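Local coordinates for adenylation domain (Streptomyces sp., PDB 5N9X), which belongs to the ANL superfamily of AMP-binding enzymes and holds ATP and threonine in this structure, at residues Arg339-Glu351 with Glu360-Ser372. Numbering follows the deposited sequence.
Sequences RPLPGFTHRIVTE and EPGELWLAGPQVS
Thr345, Arg347 and Val349 each exchange a pair of backbone hydrogen bonds with Ala367, Trp365 and Glu363, joining strands 345-349 and 362-367 as an antiparallel hairpin whose axes run at 162°. On the face bearing Trp365, Val349 CG2 sits over the five-membered ring of the indole, 3.5 Å from its centroid and 5° off the normal, a CH-pi contact. Arg347 lies alongside the same indole, pointing the same way. Its chain bends at chi3, and NH1 comes 3.3 Å from Trp365 CZ3, with guanidinium and ring nearly perpendicular. A salt bridge from NE to Asp355 and a hydrogen bond from NH2 to the carbonyl of Gly353 fix this guanidinium, while Trp365 NE1 makes a weak but straight hydrogen bond to Glu363 OE1 (3.3 Å). The other face is largely apolar: Leu364 CD1 meets His346 CD2 at 4.0 Å, and Leu366 CD2 packs on His346 CB. Beyond the paired strands, Gln370 crosses the Phe344 ring, its amide 68° from the ring plane and OE1 3.4 Å from Phe344 CE2; NE2 hydrogen-bonds to the carbonyls of Thr316 and His319, the latter a residue of the threonine pocket, which makes Gln370 a second-shell residue of that site. Strand 400-410 flanks 362-367 on the side opposite 345-349, stacking His403 on Trp365, while at the Leu341 and Gln370 end helix 181-191 packs against Leu341, Pro369 and Gln370.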
ATOM      1  N   ARG A 339     -14.179   5.303 -10.378  1.00 21.65           N
ATOM      2  CA  ARG A 339     -15.029   4.102 -10.442  1.00 27.83           C
ATOM      3  C   ARG A 339     -14.320   2.821 -10.023  1.00 21.27           C
ATOM      4  O   ARG A 339     -13.130   2.689 -10.229  1.00 29.32           O
ATOM      5  CB  ARG A 339     -15.575   3.909 -11.859  1.00 29.07           C
ATOM      6  CG  ARG A 339     -17.066   3.606 -11.910  1.00 40.81           C
ATOM      7  CD  ARG A 339     -17.663   3.943 -13.262  1.00 48.33           C
ATOM      8  NE  ARG A 339     -18.393   5.204 -13.197  1.00 57.47           N
ATOM      9  CZ  ARG A 339     -18.038   6.302 -13.861  1.00 61.43           C
ATOM     10  NH1 ARG A 339     -16.968   6.283 -14.649  1.00 58.91           N
ATOM     11  NH2 ARG A 339     -18.751   7.418 -13.743  1.00 54.56           N
ATOM     12  N   PRO A 340     -15.059   1.870  -9.445  1.00 20.99           N
ATOM     13  CA  PRO A 340     -14.504   0.542  -9.166  1.00 22.43           C
ATOM     14  C   PRO A 340     -13.838  -0.092 -10.390  1.00 21.05           C
ATOM     15  O   PRO A 340     -14.323   0.114 -11.497  1.00 22.63           O
ATOM     16  CB  PRO A 340     -15.737  -0.254  -8.738  1.00 18.53           C
ATOM     17  CG  PRO A 340     -16.588   0.777  -8.033  1.00 19.17           C
ATOM     18  CD  PRO A 340     -16.397   2.046  -8.842  1.00 25.18           C
ATOM     19  N   LEU A 341     -12.743  -0.824 -10.209  1.00 19.44           N
ATOM     20  CA  LEU A 341     -12.172  -1.597 -11.324  1.00 22.96           C
ATOM     21  C   LEU A 341     -13.194  -2.558 -11.911  1.00 19.33           C
ATOM     22  O   LEU A 341     -14.061  -3.049 -11.191  1.00 18.33           O
ATOM     23  CB  LEU A 341     -10.919  -2.362 -10.887  1.00 13.31           C
ATOM     24  CG  LEU A 341      -9.858  -1.434 -10.295  1.00 13.46           C
ATOM     25  CD1 LEU A 341      -8.693  -2.184  -9.622  1.00 13.23           C
ATOM     26  CD2 LEU A 341      -9.345  -0.480 -11.390  1.00 13.04           C
ATOM     27  N   PRO A 342     -13.112  -2.792 -13.239  1.00 20.47           N
ATOM     28  CA  PRO A 342     -14.016  -3.687 -13.976  1.00 25.12           C
ATOM     29  C   PRO A 342     -14.451  -4.942 -13.217  1.00 24.41           C
ATOM     30  O   PRO A 342     -15.629  -5.294 -13.277  1.00 37.15           O
ATOM     31  CB  PRO A 342     -13.194  -4.048 -15.222  1.00 14.64           C
ATOM     32  CG  PRO A 342     -12.478  -2.773 -15.519  1.00 14.32           C
ATOM     33  CD  PRO A 342     -12.230  -2.065 -14.169  1.00 14.36           C
ATOM     34  N   GLY A 343     -13.572  -5.609 -12.496  1.00 19.98           N
ATOM     35  CA  GLY A 343     -14.060  -6.814 -11.814  1.00 33.02           C
ATOM     36  C   GLY A 343     -15.133  -6.627 -10.729  1.00 22.00           C
ATOM     37  O   GLY A 343     -15.888  -7.548 -10.414  1.00 18.49           O
ATOM     38  N   PHE A 344     -15.183  -5.430 -10.152  1.00 18.52           N
ATOM     39  CA  PHE A 344     -15.991  -5.148  -8.969  1.00 18.98           C
ATOM     40  C   PHE A 344     -17.446  -4.806  -9.183  1.00 20.89           C
ATOM     41  O   PHE A 344     -17.802  -4.052 -10.093  1.00 21.04           O
ATOM     42  CB  PHE A 344     -15.383  -3.979  -8.194  1.00 15.48           C
ATOM     43  CG  PHE A 344     -14.052  -4.277  -7.626  1.00 17.79           C
ATOM     44  CD1 PHE A 344     -13.959  -4.924  -6.400  1.00 13.92           C
ATOM     45  CD2 PHE A 344     -12.884  -3.904  -8.293  1.00 12.09           C
ATOM     46  CE1 PHE A 344     -12.726  -5.211  -5.850  1.00 20.64           C
ATOM     47  CE2 PHE A 344     -11.646  -4.189  -7.747  1.00 14.26           C
ATOM     48  CZ  PHE A 344     -11.566  -4.841  -6.524  1.00 13.96           C
ATOM     49  N   THR A 345     -18.280  -5.310  -8.286  1.00 20.17           N
ATOM     50  CA  THR A 345     -19.557  -4.649  -8.038  1.00 25.97           C
ATOM     51  C   THR A 345     -19.475  -4.055  -6.630  1.00 19.84           C
ATOM     52  O   THR A 345     -18.676  -4.497  -5.807  1.00 26.74           O
ATOM     53  CB  THR A 345     -20.764  -5.590  -8.187  1.00 15.32           C
ATOM     54  OG1 THR A 345     -20.768  -6.537  -7.121  1.00 30.02           O
ATOM     55  CG2 THR A 345     -20.700  -6.314  -9.486  1.00 14.98           C
ATOM     56  N   HIS A 346     -20.291  -3.046  -6.358  1.00 22.72           N
ATOM     57  CA  HIS A 346     -20.198  -2.319  -5.098  1.00 20.34           C
ATOM     58  C   HIS A 346     -21.536  -1.786  -4.607  1.00 18.67           C
ATOM     59  O   HIS A 346     -22.519  -1.770  -5.338  1.00 23.48           O
ATOM     60  CB  HIS A 346     -19.212  -1.161  -5.247  1.00 21.51           C
ATOM     61  CG  HIS A 346     -19.753  -0.009  -6.040  1.00 29.33           C
ATOM     62  ND1 HIS A 346     -19.968  -0.081  -7.403  1.00 25.21           N
ATOM     63  CD2 HIS A 346     -20.111   1.244  -5.669  1.00 19.21           C
ATOM     64  CE1 HIS A 346     -20.436   1.076  -7.833  1.00 20.41           C
ATOM     65  NE2 HIS A 346     -20.533   1.896  -6.803  1.00 22.58           N
ATOM     66  N   ARG A 347     -21.542  -1.352  -3.351  1.00 25.39           N
ATOM     67  CA  ARG A 347     -22.685  -0.732  -2.698  1.00 24.52           C
ATOM     68  C   ARG A 347     -22.140   0.466  -1.917  1.00 19.37           C
ATOM     69  O   ARG A 347     -20.986   0.460  -1.497  1.00 22.27           O
ATOM     70  CB  ARG A 347     -23.400  -1.728  -1.756  1.00 20.96           C
ATOM     71  CG  ARG A 347     -24.338  -2.745  -2.426  1.00 19.43           C
ATOM     72  CD  ARG A 347     -25.152  -3.552  -1.393  1.00 22.99           C
ATOM     73  NE  ARG A 347     -26.277  -2.795  -0.815  1.00 29.48           N
ATOM     74  CZ  ARG A 347     -26.656  -2.823   0.468  1.00 21.31           C
ATOM     75  NH1 ARG A 347     -26.020  -3.570   1.353  1.00 19.05           N
ATOM     76  NH2 ARG A 347     -27.684  -2.086   0.864  1.00 26.92           N
ATOM     77  N   ILE A 348     -22.960   1.491  -1.741  1.00 20.65           N
ATOM     78  CA  ILE A 348     -22.654   2.576  -0.832  1.00 18.51           C
ATOM     79  C   ILE A 348     -23.750   2.518   0.211  1.00 21.15           C
ATOM     80  O   ILE A 348     -24.904   2.751  -0.112  1.00 22.67           O
ATOM     81  CB  ILE A 348     -22.627   3.936  -1.542  1.00 23.67           C
ATOM     82  CG1 ILE A 348     -21.782   3.837  -2.816  1.00 25.18           C
ATOM     83  CG2 ILE A 348     -22.090   4.998  -0.622  1.00 19.82           C
ATOM     84  CD1 ILE A 348     -21.788   5.091  -3.703  1.00 26.97           C
ATOM     85  N   VAL A 349     -23.395   2.181   1.450  1.00 21.94           N
ATOM     86  CA  VAL A 349     -24.375   1.698   2.418  1.00 27.34           C
ATOM     87  C   VAL A 349     -24.554   2.600   3.650  1.00 30.73           C
ATOM     88  O   VAL A 349     -23.590   3.034   4.286  1.00 28.38           O
ATOM     89  CB  VAL A 349     -24.009   0.265   2.885  1.00 27.62           C
ATOM     90  CG1 VAL A 349     -25.231  -0.465   3.381  1.00 23.85           C
ATOM     91  CG2 VAL A 349     -23.408  -0.523   1.733  1.00 26.66           C
ATOM     92  N   THR A 350     -25.812   2.869   3.982  1.00 24.45           N
ATOM     93  CA  THR A 350     -26.147   3.679   5.149  1.00 28.05           C
ATOM     94  C   THR A 350     -26.036   2.891   6.451  1.00 28.94           C
ATOM     95  O   THR A 350     -25.998   1.662   6.442  1.00 26.55           O
ATOM     96  CB  THR A 350     -27.559   4.259   5.026  1.00 37.27           C
ATOM     97  OG1 THR A 350     -28.536   3.233   5.279  1.00 42.01           O
ATOM     98  CG2 THR A 350     -27.772   4.854   3.642  1.00 33.81           C
ATOM     99  N   GLU A 351     -26.001   3.611   7.568  1.00 36.81           N
ATOM    100  CA  GLU A 351     -25.896   3.014   8.899  1.00 39.07           C
ATOM    101  C   GLU A 351     -26.982   1.967   9.111  1.00 40.26           C
ATOM    102  O   GLU A 351     -26.849   1.021   9.893  1.00 35.29           O
ATOM    103  CB  GLU A 351     -25.985   4.122   9.939  1.00 38.08           C
ATOM    104  CG  GLU A 351     -25.185   3.869  11.193  1.00 53.10           C
ATOM    105  CD  GLU A 351     -24.886   5.163  11.933  1.00 55.84           C
ATOM    106  OE1 GLU A 351     -24.540   6.156  11.246  1.00 54.72           O
ATOM    107  OE2 GLU A 351     -24.969   5.184  13.183  1.00 41.39           O
ATOM    108  N   GLU A 360     -24.940  11.403  -1.299  1.00 26.17           N
ATOM    109  CA  GLU A 360     -25.020  10.990   0.096  1.00 33.18           C
ATOM    110  C   GLU A 360     -23.858  10.067   0.469  1.00 24.89           C
ATOM    111  O   GLU A 360     -23.569   9.106  -0.240  1.00 25.22           O
ATOM    112  CB  GLU A 360     -26.357  10.305   0.371  1.00 31.92           C
ATOM    113  CG  GLU A 360     -26.696  10.181   1.827  1.00 32.08           C
ATOM    114  CD  GLU A 360     -27.544   8.964   2.124  1.00 35.74           C
ATOM    115  OE1 GLU A 360     -28.329   8.527   1.246  1.00 40.43           O
ATOM    116  OE2 GLU A 360     -27.427   8.456   3.254  1.00 40.82           O
ATOM    117  N   PRO A 361     -23.175  10.377   1.576  1.00 24.58           N
ATOM    118  CA  PRO A 361     -22.065   9.572   2.102  1.00 34.21           C
ATOM    119  C   PRO A 361     -22.549   8.243   2.676  1.00 33.72           C
ATOM    120  O   PRO A 361     -23.607   8.219   3.293  1.00 35.75           O
ATOM    121  CB  PRO A 361     -21.479  10.450   3.221  1.00 29.47           C
ATOM    122  CG  PRO A 361     -21.976  11.837   2.935  1.00 28.51           C
ATOM    123  CD  PRO A 361     -23.328  11.648   2.304  1.00 31.74           C
ATOM    124  N   GLY A 362     -21.796   7.169   2.481  1.00 31.59           N
ATOM    125  CA  GLY A 362     -22.110   5.901   3.111  1.00 30.43           C
ATOM    126  C   GLY A 362     -20.893   5.005   3.095  1.00 28.54           C
ATOM    127  O   GLY A 362     -19.860   5.390   2.545  1.00 31.92           O
ATOM    128  N   GLU A 363     -21.002   3.820   3.690  1.00 23.26           N
ATOM    129  CA  GLU A 363     -19.904   2.855   3.670  1.00 26.74           C
ATOM    130  C   GLU A 363     -19.773   2.100   2.336  1.00 25.13           C
ATOM    131  O   GLU A 363     -20.743   1.494   1.838  1.00 19.95           O
ATOM    132  CB  GLU A 363     -20.047   1.838   4.815  1.00 19.84           C
ATOM    133  CG  GLU A 363     -18.877   0.845   4.853  1.00 20.82           C
ATOM    134  CD  GLU A 363     -18.938  -0.163   5.997  1.00 31.89           C
ATOM    135  OE1 GLU A 363     -20.020  -0.352   6.597  1.00 32.74           O
ATOM    136  OE2 GLU A 363     -17.889  -0.774   6.294  1.00 26.97           O
ATOM    137  N   LEU A 364     -18.565   2.107   1.770  1.00 18.61           N
ATOM    138  CA  LEU A 364     -18.339   1.369   0.535  1.00 19.94           C
ATOM    139  C   LEU A 364     -18.166  -0.116   0.819  1.00 19.65           C
ATOM    140  O   LEU A 364     -17.397  -0.500   1.708  1.00 18.29           O
ATOM    141  CB  LEU A 364     -17.130   1.909  -0.219  1.00 22.44           C
ATOM    142  CG  LEU A 364     -16.619   1.107  -1.411  1.00 17.52           C
ATOM    143  CD1 LEU A 364     -17.425   1.423  -2.653  1.00 18.78           C
ATOM    144  CD2 LEU A 364     -15.177   1.454  -1.647  1.00 19.57           C
ATOM    145  N   TRP A 365     -18.930  -0.923   0.077  1.00 20.79           N
ATOM    146  CA  TRP A 365     -18.847  -2.381   0.076  1.00 21.45           C
ATOM    147  C   TRP A 365     -18.344  -2.808  -1.304  1.00 25.58           C
ATOM    148  O   TRP A 365     -18.671  -2.149  -2.301  1.00 20.96           O
ATOM    149  CB  TRP A 365     -20.214  -3.022   0.373  1.00 19.93           C
ATOM    150  CG  TRP A 365     -20.677  -2.893   1.809  1.00 25.09           C
ATOM    151  CD1 TRP A 365     -20.172  -2.056   2.762  1.00 25.68           C
ATOM    152  CD2 TRP A 365     -21.751  -3.621   2.446  1.00 34.19           C
ATOM    153  NE1 TRP A 365     -20.859  -2.209   3.943  1.00 25.49           N
ATOM    154  CE2 TRP A 365     -21.830  -3.162   3.780  1.00 24.98           C
ATOM    155  CE3 TRP A 365     -22.648  -4.616   2.018  1.00 23.38           C
ATOM    156  CZ2 TRP A 365     -22.778  -3.661   4.691  1.00 25.85           C
ATOM    157  CZ3 TRP A 365     -23.586  -5.107   2.925  1.00 23.61           C
ATOM    158  CH2 TRP A 365     -23.642  -4.626   4.244  1.00 24.03           C
ATOM    159  N   LEU A 366     -17.549  -3.883  -1.363  1.00 23.12           N
ATOM    160  CA  LEU A 366     -16.955  -4.350  -2.626  1.00 19.30           C
ATOM    161  C   LEU A 366     -17.052  -5.880  -2.822  1.00 21.27           C
ATOM    162  O   LEU A 366     -16.720  -6.665  -1.933  1.00 16.49           O
ATOM    163  CB  LEU A 366     -15.479  -3.918  -2.729  1.00 14.18           C
ATOM    164  CG  LEU A 366     -15.083  -2.434  -2.699  1.00 20.55           C
ATOM    165  CD1 LEU A 366     -13.571  -2.264  -2.565  1.00 14.57           C
ATOM    166  CD2 LEU A 366     -15.580  -1.694  -3.953  1.00 17.15           C
ATOM    167  N   ALA A 367     -17.507  -6.287  -4.002  1.00 20.67           N
ATOM    168  CA  ALA A 367     -17.568  -7.698  -4.361  1.00 17.10           C
ATOM    169  C   ALA A 367     -16.837  -7.938  -5.673  1.00 16.34           C
ATOM    170  O   ALA A 367     -16.775  -7.042  -6.523  1.00 16.45           O
ATOM    171  CB  ALA A 367     -18.993  -8.149  -4.477  1.00 20.01           C
ATOM    172  N   GLY A 368     -16.318  -9.152  -5.859  1.00 13.79           N
ATOM    173  CA  GLY A 368     -15.649  -9.506  -7.103  1.00 12.92           C
ATOM    174  C   GLY A 368     -14.450 -10.432  -6.920  1.00 11.38           C
ATOM    175  O   GLY A 368     -14.113 -10.812  -5.800  1.00 11.84           O
ATOM    176  N   PRO A 369     -13.778 -10.780  -8.028  1.00 14.46           N
ATOM    177  CA  PRO A 369     -12.663 -11.743  -8.002  1.00 10.50           C
ATOM    178  C   PRO A 369     -11.371 -11.233  -7.341  1.00 14.30           C
ATOM    179  O   PRO A 369     -10.483 -12.051  -7.100  1.00 14.46           O
ATOM    180  CB  PRO A 369     -12.435 -12.034  -9.486  1.00 15.25           C
ATOM    181  CG  PRO A 369     -12.873 -10.762 -10.183  1.00 11.68           C
ATOM    182  CD  PRO A 369     -14.046 -10.267  -9.385  1.00  9.61           C
ATOM    183  N   GLN A 370     -11.255  -9.935  -7.054  1.00 12.50           N
ATOM    184  CA  GLN A 370     -10.090  -9.424  -6.320  1.00 12.19           C
ATOM    185  C   GLN A 370     -10.273  -9.457  -4.802  1.00 14.21           C
ATOM    186  O   GLN A 370      -9.318  -9.259  -4.049  1.00 11.22           O
ATOM    187  CB  GLN A 370      -9.758  -7.988  -6.730  1.00  9.17           C
ATOM    188  CG  GLN A 370      -9.060  -7.826  -8.063  1.00  9.05           C
ATOM    189  CD  GLN A 370      -8.920  -6.348  -8.449  1.00 13.25           C
ATOM    190  OE1 GLN A 370      -9.354  -5.930  -9.539  1.00 10.68           O
ATOM    191  NE2 GLN A 370      -8.315  -5.551  -7.549  1.00  6.52           N
ATOM    192  N   VAL A 371     -11.501  -9.663  -4.347  1.00 12.90           N
ATOM    193  CA  VAL A 371     -11.738  -9.710  -2.913  1.00 15.48           C
ATOM    194  C   VAL A 371     -11.148 -10.993  -2.271  1.00 11.49           C
ATOM    195  O   VAL A 371     -11.492 -12.117  -2.647  1.00  7.91           O
ATOM    196  CB  VAL A 371     -13.254  -9.605  -2.578  1.00 17.83           C
ATOM    197  CG1 VAL A 371     -13.459  -9.611  -1.069  1.00 12.56           C
ATOM    198  CG2 VAL A 371     -13.875  -8.337  -3.207  1.00 13.81           C
ATOM    199  N   SER A 372     -10.256 -10.795  -1.303  1.00 10.11           N
ATOM    200  CA  SER A 372      -9.681 -11.889  -0.499  1.00 18.09           C
ATOM    201  C   SER A 372     -10.682 -12.813   0.188  1.00 13.07           C
ATOM    202  O   SER A 372     -11.847 -12.486   0.331  1.00 15.15           O
ATOM    203  CB  SER A 372      -8.759 -11.307   0.571  1.00 21.82           C
ATOM    204  OG  SER A 372      -9.491 -10.853   1.690  1.00 17.40           O
TER